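Local coordinates for Rab GTPase binding effector protein 1 (Homo sapiens, PDB 1TU3) that probably acts as an effector of Rab GTPases, a coiled-coil partner that recognises the active form of Rab5 in endosomal membrane traffic, at residues 59-62 and 63-67; 39-42 and 43-47. All blocks are in the same frame, centred on the assembly; numbering follows the deposited sequence.

Interaction 1 of 2, residues 59-62 and 63-67; sequences ERIR and AILND
The carboxamide of N66 meets the carbonyl oxygen of R62 almost within its own amide plane, 12° out of it, with the nitrogen leading. N66 ND2 donates to R62 O over 2.9 Å, and the donor is tilted 34° from the plane of that carbonyl, so the bond arrives from off that plane. The other flat groups are the two guanidinium groups of R60 and R62. The R62 group has E59 CA on one face, 3.7 Å above its plane and toward the rim; the chain reaches back there because it bends at chi3 (-64°). R60 brings its NH2 to 4.2 Å from A63 CB, obliquely.

On another side of the segment, I61 and L65 lie side by side and point the same way. Their touching branches are I61 CG2 and L65 CD1, 4.1 Å apart, and both residues also pack on the second subunit, I61 against I61 and L65 against L49 of that chain. I64 lays its CG1 3.3 Å from R60 O and turns its apolar side chain to R51 and I52 of helix 20-54.

Backbone bonds tie the turns together. I64 N donates to R60 O and L65 N to I61 O, the latter over 2.9 Å, while A63 N makes only weak bonds. A type I beta turn from I64 to D67 then follows, with D67 N bonded to I64 O at 3.1 Å, and D67 forms a salt bridge with R51.

The chemistry divides by side: branched aliphatic groups hold this part of the chain to helix 20-54 and the second subunit, while exposed polar groups flank them. Where the chain passes into the turn, the side chain of N66, four residues on, gives R62 O a donor, so a side-chain amide rather than the backbone alone serves that carbonyl.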
ATOM      1  N   GLU G  59      -2.563  18.078 -16.681  1.00 77.34           N
ATOM      2  CA  GLU G  59      -4.000  17.858 -16.664  1.00 78.16           C
ATOM      3  C   GLU G  59      -4.311  16.361 -16.708  1.00 74.85           C
ATOM      4  O   GLU G  59      -5.328  15.911 -16.169  1.00 72.55           O
ATOM      5  CB  GLU G  59      -4.647  18.562 -17.856  1.00 84.90           C
ATOM      6  CG  GLU G  59      -6.152  18.667 -17.776  1.00 92.52           C
ATOM      7  CD  GLU G  59      -6.735  19.358 -18.990  1.00104.12           C
ATOM      8  OE1 GLU G  59      -6.274  20.475 -19.312  1.00109.75           O
ATOM      9  OE2 GLU G  59      -7.654  18.785 -19.623  1.00105.01           O
ATOM     10  N   ARG G  60      -3.435  15.593 -17.352  1.00 66.30           N
ATOM     11  CA  ARG G  60      -3.551  14.143 -17.340  1.00 63.53           C
ATOM     12  C   ARG G  60      -3.373  13.600 -15.916  1.00 62.72           C
ATOM     13  O   ARG G  60      -3.999  12.618 -15.523  1.00 60.44           O
ATOM     14  CB  ARG G  60      -2.502  13.509 -18.249  1.00 57.93           C
ATOM     15  CG  ARG G  60      -2.621  11.972 -18.356  1.00 80.66           C
ATOM     16  CD  ARG G  60      -3.770  11.526 -19.263  1.00 85.92           C
ATOM     17  NE  ARG G  60      -5.001  12.283 -19.024  1.00 88.39           N
ATOM     18  CZ  ARG G  60      -5.943  12.507 -19.943  1.00 90.65           C
ATOM     19  NH1 ARG G  60      -5.813  12.028 -21.181  1.00 81.05           N
ATOM     20  NH2 ARG G  60      -7.009  13.244 -19.632  1.00 83.68           N
ATOM     21  N   ILE G  61      -2.513  14.240 -15.141  1.00 60.36           N
ATOM     22  CA  ILE G  61      -2.210  13.738 -13.819  1.00 63.49           C
ATOM     23  C   ILE G  61      -3.395  13.928 -12.877  1.00 66.24           C
ATOM     24  O   ILE G  61      -3.704  13.034 -12.074  1.00 59.55           O
ATOM     25  CB  ILE G  61      -0.965  14.419 -13.274  1.00 60.41           C
ATOM     26  CG1 ILE G  61       0.224  14.029 -14.148  1.00 61.98           C
ATOM     27  CG2 ILE G  61      -0.716  14.001 -11.841  1.00 63.56           C
ATOM     28  CD1 ILE G  61       1.525  14.690 -13.775  1.00 62.87           C
ATOM     29  N   ARG G  62      -4.074  15.072 -12.995  1.00 63.71           N
ATOM     30  CA  ARG G  62      -5.250  15.338 -12.172  1.00 59.26           C
ATOM     31  C   ARG G  62      -6.340  14.307 -12.417  1.00 59.43           C
ATOM     32  O   ARG G  62      -7.058  13.929 -11.490  1.00 63.24           O
ATOM     33  CB  ARG G  62      -5.823  16.725 -12.444  1.00 64.02           C
ATOM     34  CG  ARG G  62      -5.070  17.896 -11.804  1.00 71.10           C
ATOM     35  CD  ARG G  62      -5.940  19.182 -11.818  1.00 81.65           C
ATOM     36  NE  ARG G  62      -6.250  19.675 -13.169  1.00 74.55           N
ATOM     37  CZ  ARG G  62      -5.403  20.362 -13.934  1.00 71.32           C
ATOM     38  NH1 ARG G  62      -4.181  20.653 -13.500  1.00 67.05           N
ATOM     39  NH2 ARG G  62      -5.779  20.760 -15.137  1.00 74.50           N
ATOM     40  N   ALA G  63      -6.474  13.860 -13.660  1.00 51.07           N
ATOM     41  CA  ALA G  63      -7.512  12.887 -13.988  1.00 54.04           C
ATOM     42  C   ALA G  63      -7.181  11.543 -13.351  1.00 49.96           C
ATOM     43  O   ALA G  63      -8.051  10.888 -12.781  1.00 49.27           O
ATOM     44  CB  ALA G  63      -7.639  12.726 -15.503  1.00 56.76           C
ATOM     45  N   ILE G  64      -5.918  11.136 -13.457  1.00 45.78           N
ATOM     46  CA  ILE G  64      -5.463   9.909 -12.820  1.00 51.58           C
ATOM     47  C   ILE G  64      -5.720   9.981 -11.311  1.00 52.80           C
ATOM     48  O   ILE G  64      -6.226   9.034 -10.721  1.00 37.69           O
ATOM     49  CB  ILE G  64      -3.952   9.680 -13.055  1.00 55.77           C
ATOM     50  CG1 ILE G  64      -3.708   9.449 -14.555  1.00 57.38           C
ATOM     51  CG2 ILE G  64      -3.447   8.503 -12.183  1.00 47.01           C
ATOM     52  CD1 ILE G  64      -2.247   9.451 -14.971  1.00 46.09           C
ATOM     53  N   LEU G  65      -5.377  11.114 -10.700  1.00 51.98           N
ATOM     54  CA  LEU G  65      -5.527  11.256  -9.264  1.00 55.49           C
ATOM     55  C   LEU G  65      -6.994  11.238  -8.874  1.00 57.57           C
ATOM     56  O   LEU G  65      -7.327  11.129  -7.694  1.00 56.82           O
ATOM     57  CB  LEU G  65      -4.865  12.550  -8.775  1.00 53.41           C
ATOM     58  CG  LEU G  65      -3.338  12.527  -8.580  1.00 52.33           C
ATOM     59  CD1 LEU G  65      -2.839  13.917  -8.322  1.00 48.56           C
ATOM     60  CD2 LEU G  65      -2.953  11.630  -7.428  1.00 44.92           C
ATOM     61  N   ASN G  66      -7.872  11.335  -9.869  1.00 59.81           N
ATOM     62  CA  ASN G  66      -9.301  11.433  -9.600  1.00 60.78           C
ATOM     63  C   ASN G  66     -10.060  10.196 -10.010  1.00 64.34           C
ATOM     64  O   ASN G  66     -11.275  10.136  -9.877  1.00 65.06           O
ATOM     65  CB  ASN G  66      -9.885  12.644 -10.309  1.00 61.56           C
ATOM     66  CG  ASN G  66      -9.964  13.849  -9.413  1.00 72.80           C
ATOM     67  OD1 ASN G  66     -10.786  13.898  -8.490  1.00 77.41           O
ATOM     68  ND2 ASN G  66      -9.105  14.833  -9.666  1.00 68.31           N
ATOM     69  N   ASP G  67      -9.345   9.203 -10.514  1.00 70.35           N
ATOM     70  CA  ASP G  67      -9.999   7.984 -10.944  1.00 83.44           C
ATOM     71  C   ASP G  67     -10.615   7.222  -9.777  1.00 92.48           C
ATOM     72  O   ASP G  67     -10.993   7.819  -8.762  1.00 97.43           O
ATOM     73  CB  ASP G  67      -9.013   7.094 -11.685  1.00 84.40           C
ATOM     74  CG  ASP G  67      -9.553   6.648 -13.023  1.00 79.14           C
ATOM     75  OD1 ASP G  67     -10.736   6.249 -13.053  1.00 79.15           O
ATOM     76  OD2 ASP G  67      -8.809   6.698 -14.031  1.00 77.32           O
TER

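Interaction 2 of 2, residues 39-42 and 43-47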
ATOM      1  N   VAL G  39      -2.841  -5.600   0.379  1.00 30.49           N
ATOM      2  CA  VAL G  39      -2.158  -6.012  -0.846  1.00 35.21           C
ATOM      3  C   VAL G  39      -2.866  -5.402  -2.053  1.00 35.77           C
ATOM      4  O   VAL G  39      -2.225  -4.798  -2.914  1.00 33.64           O
ATOM      5  CB  VAL G  39      -2.148  -7.544  -1.036  1.00 34.94           C
ATOM      6  CG1 VAL G  39      -1.485  -7.908  -2.378  1.00 27.51           C
ATOM      7  CG2 VAL G  39      -1.398  -8.202   0.090  1.00 40.38           C
ATOM      8  N   LYS G  40      -4.186  -5.557  -2.115  1.00 34.56           N
ATOM      9  CA  LYS G  40      -4.948  -4.939  -3.190  1.00 41.07           C
ATOM     10  C   LYS G  40      -4.822  -3.410  -3.154  1.00 40.90           C
ATOM     11  O   LYS G  40      -4.674  -2.784  -4.209  1.00 34.89           O
ATOM     12  CB  LYS G  40      -6.417  -5.367  -3.124  1.00 45.75           C
ATOM     13  CG  LYS G  40      -6.598  -6.877  -3.259  1.00 47.38           C
ATOM     14  CD  LYS G  40      -7.969  -7.271  -3.788  1.00 57.76           C
ATOM     15  CE  LYS G  40      -9.083  -6.870  -2.840  1.00 66.71           C
ATOM     16  NZ  LYS G  40      -8.965  -7.541  -1.519  1.00 68.77           N
ATOM     17  N   LEU G  41      -4.836  -2.826  -1.948  1.00 35.23           N
ATOM     18  CA  LEU G  41      -4.633  -1.384  -1.788  1.00 39.23           C
ATOM     19  C   LEU G  41      -3.300  -0.936  -2.375  1.00 39.98           C
ATOM     20  O   LEU G  41      -3.235   0.058  -3.097  1.00 39.65           O
ATOM     21  CB  LEU G  41      -4.657  -0.964  -0.317  1.00 36.11           C
ATOM     22  CG  LEU G  41      -5.305   0.399   0.049  1.00 37.65           C
ATOM     23  CD1 LEU G  41      -4.763   0.898   1.377  1.00 33.37           C
ATOM     24  CD2 LEU G  41      -5.060   1.439  -1.001  1.00 30.06           C
ATOM     25  N   SER G  42      -2.224  -1.647  -2.048  1.00 38.37           N
ATOM     26  CA  SER G  42      -0.929  -1.208  -2.541  1.00 41.32           C
ATOM     27  C   SER G  42      -0.857  -1.399  -4.064  1.00 36.06           C
ATOM     28  O   SER G  42      -0.382  -0.512  -4.760  1.00 33.54           O
ATOM     29  CB  SER G  42       0.222  -1.951  -1.835  1.00 29.85           C
ATOM     30  OG  SER G  42       0.167  -3.329  -2.119  1.00 33.06           O
ATOM     31  N   GLN G  43      -1.340  -2.538  -4.575  1.00 33.02           N
ATOM     32  CA  GLN G  43      -1.332  -2.751  -6.017  1.00 38.46           C
ATOM     33  C   GLN G  43      -2.024  -1.593  -6.759  1.00 32.72           C
ATOM     34  O   GLN G  43      -1.534  -1.133  -7.774  1.00 33.58           O
ATOM     35  CB  GLN G  43      -2.012  -4.064  -6.394  1.00 26.91           C
ATOM     36  CG  GLN G  43      -1.299  -5.292  -5.932  1.00 44.41           C
ATOM     37  CD  GLN G  43      -2.086  -6.568  -6.232  1.00 43.13           C
ATOM     38  OE1 GLN G  43      -3.307  -6.628  -6.024  1.00 35.51           O
ATOM     39  NE2 GLN G  43      -1.389  -7.594  -6.710  1.00 38.64           N
ATOM     40  N   THR G  44      -3.161  -1.152  -6.240  1.00 35.80           N
ATOM     41  CA  THR G  44      -3.906  -0.090  -6.865  1.00 42.65           C
ATOM     42  C   THR G  44      -3.115   1.211  -6.851  1.00 41.16           C
ATOM     43  O   THR G  44      -3.047   1.916  -7.855  1.00 36.78           O
ATOM     44  CB  THR G  44      -5.261   0.091  -6.169  1.00 48.93           C
ATOM     45  OG1 THR G  44      -6.131  -0.972  -6.577  1.00 56.78           O
ATOM     46  CG2 THR G  44      -5.899   1.439  -6.531  1.00 55.03           C
ATOM     47  N   LEU G  45      -2.508   1.514  -5.711  1.00 38.87           N
ATOM     48  CA  LEU G  45      -1.716   2.725  -5.582  1.00 35.69           C
ATOM     49  C   LEU G  45      -0.512   2.725  -6.515  1.00 37.91           C
ATOM     50  O   LEU G  45      -0.200   3.745  -7.137  1.00 34.80           O
ATOM     51  CB  LEU G  45      -1.246   2.895  -4.140  1.00 39.42           C
ATOM     52  CG  LEU G  45      -2.339   3.090  -3.102  1.00 41.57           C
ATOM     53  CD1 LEU G  45      -1.719   3.025  -1.707  1.00 35.48           C
ATOM     54  CD2 LEU G  45      -3.034   4.431  -3.347  1.00 38.23           C
ATOM     55  N   GLN G  46       0.175   1.591  -6.604  1.00 35.32           N
ATOM     56  CA  GLN G  46       1.327   1.495  -7.489  1.00 40.11           C
ATOM     57  C   GLN G  46       0.969   1.662  -8.983  1.00 41.95           C
ATOM     58  O   GLN G  46       1.665   2.373  -9.708  1.00 37.29           O
ATOM     59  CB  GLN G  46       2.063   0.166  -7.255  1.00 31.87           C
ATOM     60  CG  GLN G  46       2.757   0.127  -5.907  1.00 32.56           C
ATOM     61  CD  GLN G  46       3.145  -1.268  -5.444  1.00 32.97           C
ATOM     62  OE1 GLN G  46       2.440  -2.262  -5.722  1.00 41.62           O
ATOM     63  NE2 GLN G  46       4.252  -1.355  -4.729  1.00 38.37           N
ATOM     64  N   VAL G  47      -0.100   1.008  -9.434  1.00 35.38           N
ATOM     65  CA  VAL G  47      -0.576   1.193 -10.801  1.00 37.35           C
ATOM     66  C   VAL G  47      -0.843   2.680 -11.058  1.00 39.28           C
ATOM     67  O   VAL G  47      -0.489   3.209 -12.111  1.00 39.64           O
ATOM     68  CB  VAL G  47      -1.871   0.380 -11.081  1.00 39.37           C
ATOM     69  CG1 VAL G  47      -2.512   0.799 -12.443  1.00 28.61           C
ATOM     70  CG2 VAL G  47      -1.525  -1.102 -11.115  1.00 34.75           C
TER
HETATM   71  O   HOH W   1       1.796  -4.342  -4.215  1.00 38.40           O
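L41 overlaps L45 one helical turn further on, its CD2 resting 3.8 Å from L45 CD1 while the two side chains cross obliquely. V39 and Q43 instead run side by side, V39 CG1 lying 4.1 Å from Q43 CD. The extended chain of Q43 lays its amide back along V39 and K40, where NE2 bonds to the backbone of another protein's chain, presumably the GTPase.

S42 carries a second, polar set of bonds. With chi1 at 63°, OG sits between the backbone N and the carbonyl carbon, from which it donates to V39 O over 2.9 Å. That carbonyl also accepts from Q43 N, so two donors grip one oxygen. A water donates hydrogen bonds to both S42 OG (2.8 Å) and Q46 OE1 (2.6 Å), bridging the turn. Q46 NE2 in turn bonds to the backbone of the same partner protein.

T44 OG1 adds a weak bond to K40 O at 3.3 Å. One helix thus works on two fronts: the leucines mainly serve the second subunit, V39 touches both it and the partner, and the glutamine amides, one of them steadied by the water, bond to the partner's backbone.

How the interactions relate
Both contacts are local and come in series along the chain: residues 39-47 make about two and a half turns of helix 20-54, while residues 59-67 run on from helix 58-64 into a beta turn. Their centres stand 16 Å apart and their nearest atoms about 6 Å, so they do not touch directly. A short connection after residue 54 lets the second helix fold back against the first, where I64 packs on Q48 and I52. Both also reach the second subunit, interaction 2 through V39, L41, S42 and L45, interaction 1 through I61 and L65. Interaction 2 additionally faces another protein, so dimer packing and partner binding share one helix.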